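Local coordinates for putative epoxide hydrolase protein (PDB 5BOV) that probably acts as a hydrolase of the alpha/beta-hydrolase superfamily, presumed to open epoxides or cleave monoacylglycerol esters, although its true substrate is not established, at residues Lys128-Val133 against Val245-Leu250; Ala87-Ile92 against Ala113-Ile118. All coordinates share one frame; numbering follows the deposited sequence.

Contact 1 of 2, residues Lys128-Val133 against Val245-Leu250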
loop_
_atom_site.group_PDB
_atom_site.type_symbol
_atom_site.label_atom_id
_atom_site.label_comp_id
_atom_site.label_asym_id
_atom_site.label_seq_id
_atom_site.Cartn_x
_atom_site.Cartn_y
_atom_site.Cartn_z
ATOM N N LYS A 128 9.593 -13.142 -3.422
ATOM C CA LYS A 128 10.875 -13.257 -4.111
ATOM C C LYS A 128 11.785 -12.038 -3.875
ATOM O O LYS A 128 12.990 -12.192 -3.647
ATOM C CB LYS A 128 10.622 -13.527 -5.618
ATOM C CG LYS A 128 11.841 -13.678 -6.438
ATOM C CD LYS A 128 11.456 -13.995 -7.910
ATOM C CE LYS A 128 12.712 -14.300 -8.668
ATOM N NZ LYS A 128 13.504 -13.095 -8.968
ATOM N N SER A 129 11.235 -10.836 -4.059
ATOM C CA SER A 129 11.944 -9.607 -3.785
ATOM C C SER A 129 10.874 -8.555 -3.510
ATOM O O SER A 129 9.689 -8.791 -3.761
ATOM C CB SER A 129 12.793 -9.184 -4.937
ATOM O OG SER A 129 11.999 -8.814 -6.098
ATOM N N LEU A 130 11.317 -7.456 -2.955
ATOM C CA LEU A 130 10.473 -6.379 -2.461
ATOM C C LEU A 130 10.943 -4.998 -2.865
ATOM O O LEU A 130 12.140 -4.709 -2.833
ATOM C CB LEU A 130 10.518 -6.457 -0.918
ATOM C CG LEU A 130 9.799 -5.401 -0.130
ATOM C CD1 LEU A 130 8.286 -5.421 -0.407
ATOM C CD2 LEU A 130 10.105 -5.525 1.377
ATOM N N VAL A 131 10.012 -4.166 -3.381
ATOM C CA VAL A 131 10.237 -2.761 -3.553
ATOM C C VAL A 131 9.349 -2.062 -2.533
ATOM O O VAL A 131 8.140 -2.168 -2.585
ATOM C CB VAL A 131 9.956 -2.256 -4.976
ATOM C CG1 VAL A 131 10.110 -0.767 -5.052
ATOM C CG2 VAL A 131 10.929 -2.913 -5.935
ATOM N N SER A 132 9.976 -1.379 -1.578
ATOM C CA SER A 132 9.228 -0.740 -0.475
ATOM C C SER A 132 9.505 0.748 -0.471
ATOM O O SER A 132 10.573 1.218 -0.031
ATOM C CB SER A 132 9.626 -1.386 0.865
ATOM O OG SER A 132 8.765 -0.967 1.915
ATOM N N VAL A 133 8.536 1.527 -0.934
ATOM C CA VAL A 133 8.713 2.954 -0.947
ATOM C C VAL A 133 8.652 3.507 0.502
ATOM O O VAL A 133 7.737 3.138 1.267
ATOM C CB VAL A 133 7.643 3.697 -1.757
ATOM C CG1 VAL A 133 7.795 5.210 -1.673
ATOM C CG2 VAL A 133 7.630 3.216 -3.187
ATOM N N VAL A 245 14.350 -10.778 2.579
ATOM C CA VAL A 245 14.326 -10.970 1.143
ATOM C C VAL A 245 14.996 -9.804 0.432
ATOM O O VAL A 245 15.124 -8.699 0.993
ATOM C CB VAL A 245 12.896 -11.145 0.595
ATOM C CG1 VAL A 245 12.172 -12.241 1.411
ATOM C CG2 VAL A 245 12.102 -9.879 0.604
ATOM N N PRO A 246 15.480 -10.025 -0.781
ATOM C CA PRO A 246 16.114 -8.903 -1.513
ATOM C C PRO A 246 15.147 -7.710 -1.652
ATOM O O PRO A 246 14.048 -7.893 -2.078
ATOM C CB PRO A 246 16.455 -9.502 -2.900
ATOM C CG PRO A 246 16.571 -10.943 -2.614
ATOM C CD PRO A 246 15.538 -11.264 -1.584
ATOM N N THR A 247 15.638 -6.536 -1.296
ATOM C CA THR A 247 14.765 -5.353 -1.205
ATOM C C THR A 247 15.449 -4.142 -1.805
ATOM O O THR A 247 16.649 -3.871 -1.520
ATOM C CB THR A 247 14.447 -5.060 0.239
ATOM O OG1 THR A 247 13.747 -6.186 0.836
ATOM C CG2 THR A 247 13.578 -3.837 0.378
ATOM N N ILE A 248 14.689 -3.359 -2.593
ATOM C CA ILE A 248 15.055 -2.021 -2.921
ATOM C C ILE A 248 14.072 -1.067 -2.279
ATOM O O ILE A 248 12.872 -1.234 -2.447
ATOM C CB ILE A 248 15.123 -1.756 -4.458
ATOM C CG1 ILE A 248 16.189 -2.676 -5.056
ATOM C CG2 ILE A 248 15.353 -0.317 -4.744
ATOM C CD1 ILE A 248 16.390 -2.461 -6.551
ATOM N N THR A 249 14.592 -0.105 -1.525
ATOM C CA THR A 249 13.769 0.965 -0.997
ATOM C C THR A 249 13.943 2.225 -1.874
ATOM O O THR A 249 14.966 2.451 -2.469
ATOM C CB THR A 249 14.110 1.299 0.488
ATOM O OG1 THR A 249 15.486 1.617 0.578
ATOM C CG2 THR A 249 13.754 0.131 1.356
ATOM N N LEU A 250 12.840 2.995 -1.963
ATOM C CA LEU A 250 12.775 4.195 -2.767
ATOM C C LEU A 250 12.308 5.369 -1.928
ATOM O O LEU A 250 11.440 5.201 -1.072
ATOM C CB LEU A 250 11.796 4.065 -3.933
ATOM C CG LEU A 250 11.996 2.896 -4.877
ATOM C CD1 LEU A 250 10.869 2.890 -5.919
ATOM C CD2 LEU A 250 13.332 3.048 -5.571
#
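L130 is held by its neighbour strand through both backbone polar groups. Its N donates to P246 O at 2.9 Å, and L130 O accepts from I248 N, also at 2.9 Å. Two residues on, S132 N reaches I248 O at 3.0 Å. The next bond, L250 N to S132 O, is weak at 3.5 Å, though the parallel register runs on to V133 and L250. CA-H groups fill in between, V131 CA lying 3.2 Å from I248 O.

On one face L130 and T247 stand side by side and point the same way. L130 has CG anti to its backbone N (chi1 176°), and its CD2 lies 3.7 Å from T247 OG1. That hydroxyl is held from the loop leading into its strand: T247 OG1 donates to V245 O at 2.9 Å, from above the carbonyl plane. On the other face V131 and L250 cross obliquely, and V131 CG1 meets L250 CD1 at 3.8 Å.

Further out, helix 111-122 covers L130 through A116 and D117, while helix 291-303 covers V131 and L250 through A301 and F294. S129 OG is hydrogen-bonded to D105, and T249 OG1 to Y273 and H275, tying the pair to strand 104-108 on one flank and to the edge strand 273-278 on the other.

The strands run parallel, 19° apart, with 111 residues between the two segments that are helix and loop, with no strand. This is a pair of neighbouring parallel strands in the central sheet of the alpha/beta-hydrolase fold, and that long helical insertion matches the place where this family carries its cap.

Contact 2 of 2, residues Ala87-Ile92 against Ala113-Ile118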
loop_
_atom_site.group_PDB
_atom_site.type_symbol
_atom_site.label_atom_id
_atom_site.label_comp_id
_atom_site.label_asym_id
_atom_site.label_seq_id
_atom_site.Cartn_x
_atom_site.Cartn_y
_atom_site.Cartn_z
ATOM N N ALA A 87 -4.249 -7.478 8.723
ATOM C CA ALA A 87 -5.453 -7.902 7.999
ATOM C C ALA A 87 -5.231 -7.745 6.499
ATOM O O ALA A 87 -5.581 -8.638 5.718
ATOM C CB ALA A 87 -6.682 -7.151 8.486
HETATM N N MSE A 88 -4.601 -6.648 6.079
HETATM C CA MSE A 88 -4.325 -6.434 4.687
HETATM C C MSE A 88 -3.270 -7.381 4.181
HETATM O O MSE A 88 -3.379 -7.854 3.043
HETATM C CB MSE A 88 -3.914 -4.983 4.419
HETATM C CG MSE A 88 -5.069 -4.062 4.859
HETATM SE SE MSE A 88 -4.600 -2.220 4.421
HETATM C CE MSE A 88 -5.823 -1.354 5.721
ATOM N N ALA A 89 -2.237 -7.668 4.984
ATOM C CA ALA A 89 -1.248 -8.659 4.606
ATOM C C ALA A 89 -1.899 -10.035 4.403
ATOM O O ALA A 89 -1.648 -10.723 3.390
ATOM C CB ALA A 89 -0.147 -8.718 5.645
ATOM N N ALA A 90 -2.776 -10.417 5.340
ATOM C CA ALA A 90 -3.496 -11.691 5.202
ATOM C C ALA A 90 -4.315 -11.728 3.919
ATOM O O ALA A 90 -4.342 -12.769 3.238
ATOM C CB ALA A 90 -4.383 -11.928 6.410
ATOM N N ASP A 91 -4.947 -10.583 3.544
ATOM C CA ASP A 91 -5.746 -10.492 2.339
ATOM C C ASP A 91 -4.850 -10.856 1.097
ATOM O O ASP A 91 -5.268 -11.568 0.168
ATOM C CB ASP A 91 -6.267 -9.098 2.069
ATOM C CG ASP A 91 -7.294 -8.578 3.081
ATOM O OD1 ASP A 91 -8.036 -9.438 3.668
ATOM O OD2 ASP A 91 -7.392 -7.338 3.178
ATOM N N ILE A 92 -3.636 -10.335 1.088
ATOM C CA ILE A 92 -2.751 -10.576 -0.035
ATOM C C ILE A 92 -2.305 -12.012 -0.140
ATOM O O ILE A 92 -2.193 -12.599 -1.234
ATOM C CB ILE A 92 -1.560 -9.544 -0.082
ATOM C CG1 ILE A 92 -2.102 -8.122 -0.215
ATOM C CG2 ILE A 92 -0.567 -9.887 -1.183
ATOM C CD1 ILE A 92 -3.171 -7.872 -1.287
ATOM N N ALA A 113 3.036 -0.504 0.857
ATOM C CA ALA A 113 4.393 -0.800 1.288
ATOM C C ALA A 113 4.362 -1.512 2.620
ATOM O O ALA A 113 5.055 -2.500 2.847
ATOM C CB ALA A 113 5.284 0.412 1.379
ATOM N N ARG A 114 3.578 -0.972 3.581
ATOM C CA ARG A 114 3.403 -1.645 4.864
ATOM C C ARG A 114 2.913 -3.063 4.702
ATOM O O ARG A 114 3.469 -4.002 5.270
ATOM C CB ARG A 114 2.445 -0.871 5.701
ATOM C CG ARG A 114 2.231 -1.410 7.069
ATOM C CD ARG A 114 1.112 -0.650 7.789
ATOM N NE ARG A 114 -0.162 -0.973 7.187
ATOM C CZ ARG A 114 -1.271 -0.260 7.277
ATOM N NH1 ARG A 114 -1.301 0.895 7.914
ATOM N NH2 ARG A 114 -2.400 -0.751 6.737
ATOM N N THR A 115 1.948 -3.256 3.793
ATOM C CA THR A 115 1.373 -4.534 3.579
ATOM C C THR A 115 2.420 -5.509 2.944
ATOM O O THR A 115 2.589 -6.624 3.426
ATOM C CB THR A 115 0.136 -4.435 2.637
ATOM O OG1 THR A 115 -0.869 -3.603 3.258
ATOM C CG2 THR A 115 -0.435 -5.736 2.370
ATOM N N ALA A 116 3.148 -5.036 1.938
ATOM C CA ALA A 116 4.187 -5.871 1.340
ATOM C C ALA A 116 5.310 -6.193 2.327
ATOM O O ALA A 116 5.802 -7.317 2.337
ATOM C CB ALA A 116 4.800 -5.138 0.135
ATOM N N ASP A 117 5.694 -5.212 3.162
ATOM C CA ASP A 117 6.661 -5.371 4.185
ATOM C C ASP A 117 6.218 -6.561 5.126
ATOM O O ASP A 117 7.051 -7.411 5.484
ATOM C CB ASP A 117 6.869 -4.162 5.034
ATOM C CG ASP A 117 7.536 -3.006 4.313
ATOM O OD1 ASP A 117 7.980 -3.152 3.149
ATOM O OD2 ASP A 117 7.469 -1.924 4.915
ATOM N N ILE A 118 4.959 -6.530 5.559
ATOM C CA ILE A 118 4.451 -7.541 6.445
ATOM C C ILE A 118 4.477 -8.922 5.770
ATOM O O ILE A 118 4.888 -9.909 6.441
ATOM C CB ILE A 118 3.043 -7.194 6.954
ATOM C CG1 ILE A 118 3.117 -5.995 7.841
ATOM C CG2 ILE A 118 2.406 -8.404 7.727
ATOM C CD1 ILE A 118 1.762 -5.357 8.134
#
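A89 and I118 make the tightest touch here: A89 CB sits 3.3 Å from I118 CG2, closer than usual van der Waals contact. I118 CG2 is anti to its backbone N, so that the methyl branch rather than CG1 meets the alanine.

Beside them T115 uses its two branches differently. OG1 comes within 3.5 Å of M88 CB, but its hydrogen bond goes back to W111 O on its own helix. With OG1 beside the backbone N (chi1 -62°), CG2 is turned against the backbone of the other helix, 3.7 Å from A89 N. The I92 and T115 side chains cross at about a right angle, with I92 CG1 3.9 Å from T115 CG2.

M88 is a selenomethionine, extended beyond CG (chi2 -177°), and crosses R114 at a slant. R114 bends at chi3 (70°), and its guanidinium turns an edge to M88: R114 NH2 is 3.5 Å from M88 SE and 3.6 Å from M88 CE, which lies in the guanidinium plane. N216 OD1, hydrogen-bonded to R114 NH1, and W111, in a cation-pi contact, help set that group.

With small or beta-branched side chains at the crossing, the axes come within 8.5 Å. With no hydrogen bond between the two segments, they meet by van der Waals fit, mostly apolar, while the buried polar ends of T115 and R114 find their partners outside this pair of segments.

How the contacts relate
From the N terminus, helix 85-98 comes first, then strand 104-108, then helix 111-122, whose meeting with the first helix is contact 2; it closes a short loop of 20 residues. Contact 1 opens only afterwards, on strand 127-133, and closes the far longer loop to strand 247-252, so the two lie in series. They still touch: helix 111-122 is the crossover between neighbouring parallel strands 104-108 and 127-133, and S132 OG reaches D117 OD1 at 2.6 Å, a probable hydrogen bond, the same hydroxyl also bonding G135 O. That helix follows a turn whose sequence resembles a nucleophile elbow. Contact 2 joins it to helix 85-98, contact 1 joins two strands beneath it, and the S132-D117 link connects the layers.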